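Local coordinates for protein pectate lyase (Paenibacillus sp. 0602, PDB 5GT5) that cleaves polygalacturonate, and probably methylated pectins, by an elimination that is probably endo-acting and calcium-dependent, as a polysaccharide lyase of family 1, at residues A[93-98]-A[116-121]. The protein carries 1 engineered substitution. Sequence-based numbering, arbitrary orientation.
Sequences KITVDG and AISVKR
Asp-97 and Arg-121 join two parallel strands, 93-97 and 116-120, on successive coils of the right-handed parallel beta-helix of family 1 pectate lyases. Four backbone bonds hold the strands in register, from Ile-94 N to Ala-116 O (2.8 Å) through to Lys-120 N and Val-96 O, and a fifth, from Gly-98 N to Lys-120 O, follows at the strand ends. Just past these, Arg-121 CB lies 3.8 Å from Asp-97 OD1, and CD stays near the same oxygen. A bend at chi3 (-71°) turns NE toward the carboxylate of Asp-97, and Lys-120 CB lies against one face of the guanidinium, over its centre. Arg-121 NE bonds Asp-97 OD1 at 3.0 Å, on the syn side, while Arg-121 NH2 reaches Asp-97 OD2 at 2.9 Å, almost straight but from above the carboxylate plane. The carboxylate and guanidinium planes stand 54° apart in this side-on salt bridge. An alanine at Asp-97 would probably leave the guanidinium without this two-point grip and freer to turn. On the sheet face that carries Asp-97, Thr-95 CG2 packs against Lys-120 CD at 3.9 Å, and one water accepts from Lys-120 NZ at 2.7 Å while bonding Thr-95 OG1.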
loop_
_atom_site.group_PDB
_atom_site.type_symbol
_atom_site.label_atom_id
_atom_site.label_comp_id
_atom_site.label_asym_id
_atom_site.label_seq_id
_atom_site.Cartn_x
_atom_site.Cartn_y
_atom_site.Cartn_z
ATOM N N LYS A 93 5.415 11.491 -23.420
ATOM C CA LYS A 93 5.112 11.159 -22.033
ATOM C C LYS A 93 4.465 9.786 -22.031
ATOM O O LYS A 93 3.475 9.564 -22.726
ATOM C CB LYS A 93 4.161 12.171 -21.403
ATOM C CG LYS A 93 3.905 11.846 -19.946
ATOM C CD LYS A 93 2.888 12.780 -19.309
ATOM C CE LYS A 93 3.548 14.069 -18.910
ATOM N NZ LYS A 93 2.582 14.958 -18.178
ATOM N N ILE A 94 5.044 8.861 -21.264
ATOM C CA ILE A 94 4.558 7.481 -21.206
ATOM C C ILE A 94 3.950 7.262 -19.844
ATOM O O ILE A 94 4.636 7.389 -18.823
ATOM C CB ILE A 94 5.696 6.492 -21.439
ATOM C CG1 ILE A 94 6.391 6.761 -22.793
ATOM C CG2 ILE A 94 5.142 5.090 -21.360
ATOM C CD1 ILE A 94 7.744 6.135 -22.946
ATOM N N THR A 95 2.642 6.992 -19.819
ATOM C CA THR A 95 1.920 6.882 -18.554
ATOM C C THR A 95 1.593 5.433 -18.224
ATOM O O THR A 95 0.766 4.808 -18.916
ATOM C CB THR A 95 0.623 7.709 -18.560
ATOM O OG1 THR A 95 0.957 9.084 -18.772
ATOM C CG2 THR A 95 -0.079 7.609 -17.214
ATOM N N VAL A 96 2.209 4.935 -17.154
ATOM C CA VAL A 96 1.965 3.610 -16.612
ATOM C C VAL A 96 0.860 3.764 -15.598
ATOM O O VAL A 96 1.086 4.353 -14.521
ATOM C CB VAL A 96 3.251 3.106 -15.920
ATOM C CG1 VAL A 96 3.056 1.771 -15.248
ATOM C CG2 VAL A 96 4.406 3.007 -16.945
ATOM N N ASP A 97 -0.331 3.253 -15.930
ATOM C CA ASP A 97 -1.553 3.571 -15.191
ATOM C C ASP A 97 -2.246 2.293 -14.728
ATOM O O ASP A 97 -2.502 1.384 -15.522
ATOM C CB ASP A 97 -2.508 4.354 -16.114
ATOM C CG ASP A 97 -3.713 4.948 -15.390
ATOM O OD1 ASP A 97 -3.927 4.695 -14.189
ATOM O OD2 ASP A 97 -4.467 5.689 -16.057
ATOM N N GLY A 98 -2.484 2.183 -13.434
ATOM C CA GLY A 98 -3.317 1.098 -12.950
ATOM C C GLY A 98 -2.640 -0.253 -12.852
ATOM O O GLY A 98 -3.328 -1.277 -12.807
ATOM N N ALA A 116 9.446 11.183 -20.944
ATOM C CA ALA A 116 9.125 11.172 -19.515
ATOM C C ALA A 116 8.255 9.965 -19.198
ATOM O O ALA A 116 7.414 9.570 -20.012
ATOM C CB ALA A 116 8.329 12.434 -19.155
ATOM N N ILE A 117 8.452 9.390 -18.014
ATOM C CA ILE A 117 7.604 8.297 -17.506
ATOM C C ILE A 117 6.774 8.808 -16.341
ATOM O O ILE A 117 7.305 9.422 -15.411
ATOM C CB ILE A 117 8.410 7.086 -17.073
ATOM C CG1 ILE A 117 9.097 6.476 -18.310
ATOM C CG2 ILE A 117 7.469 6.018 -16.382
ATOM C CD1 ILE A 117 9.972 5.310 -17.996
ATOM N N SER A 118 5.465 8.578 -16.408
ATOM C CA SER A 118 4.554 8.924 -15.327
ATOM C C SER A 118 3.934 7.632 -14.828
ATOM O O SER A 118 3.369 6.867 -15.613
ATOM C CB SER A 118 3.478 9.867 -15.852
ATOM O OG SER A 118 2.452 10.103 -14.895
ATOM N N VAL A 119 4.111 7.357 -13.543
ATOM C CA VAL A 119 3.474 6.205 -12.912
ATOM C C VAL A 119 2.299 6.713 -12.120
ATOM O O VAL A 119 2.454 7.532 -11.208
ATOM C CB VAL A 119 4.435 5.443 -12.003
ATOM C CG1 VAL A 119 3.716 4.260 -11.324
ATOM C CG2 VAL A 119 5.687 4.964 -12.787
ATOM N N LYS A 120 1.096 6.292 -12.488
ATOM C CA LYS A 120 -0.125 6.780 -11.823
ATOM C C LYS A 120 -0.951 5.618 -11.354
ATOM O O LYS A 120 -1.073 4.624 -12.058
ATOM C CB LYS A 120 -1.018 7.581 -12.784
ATOM C CG LYS A 120 -0.389 8.875 -13.258
ATOM C CD LYS A 120 -1.323 9.639 -14.186
ATOM C CE LYS A 120 -0.724 10.988 -14.619
ATOM N NZ LYS A 120 -1.697 11.717 -15.490
ATOM N N ARG A 121 -1.511 5.769 -10.166
ATOM C CA ARG A 121 -2.528 4.817 -9.672
ATOM C C ARG A 121 -2.016 3.373 -9.754
ATOM O O ARG A 121 -2.758 2.456 -10.118
ATOM C CB ARG A 121 -3.839 4.994 -10.443
ATOM C CG ARG A 121 -4.538 6.322 -10.201
ATOM C CD ARG A 121 -5.706 6.526 -11.172
ATOM N NE ARG A 121 -5.296 6.774 -12.556
ATOM C CZ ARG A 121 -5.136 7.979 -13.106
ATOM N NH1 ARG A 121 -5.321 9.081 -12.380
ATOM N NH2 ARG A 121 -4.772 8.076 -14.382
HETATM O O HOH W 1 -0.593 11.276 -17.949
#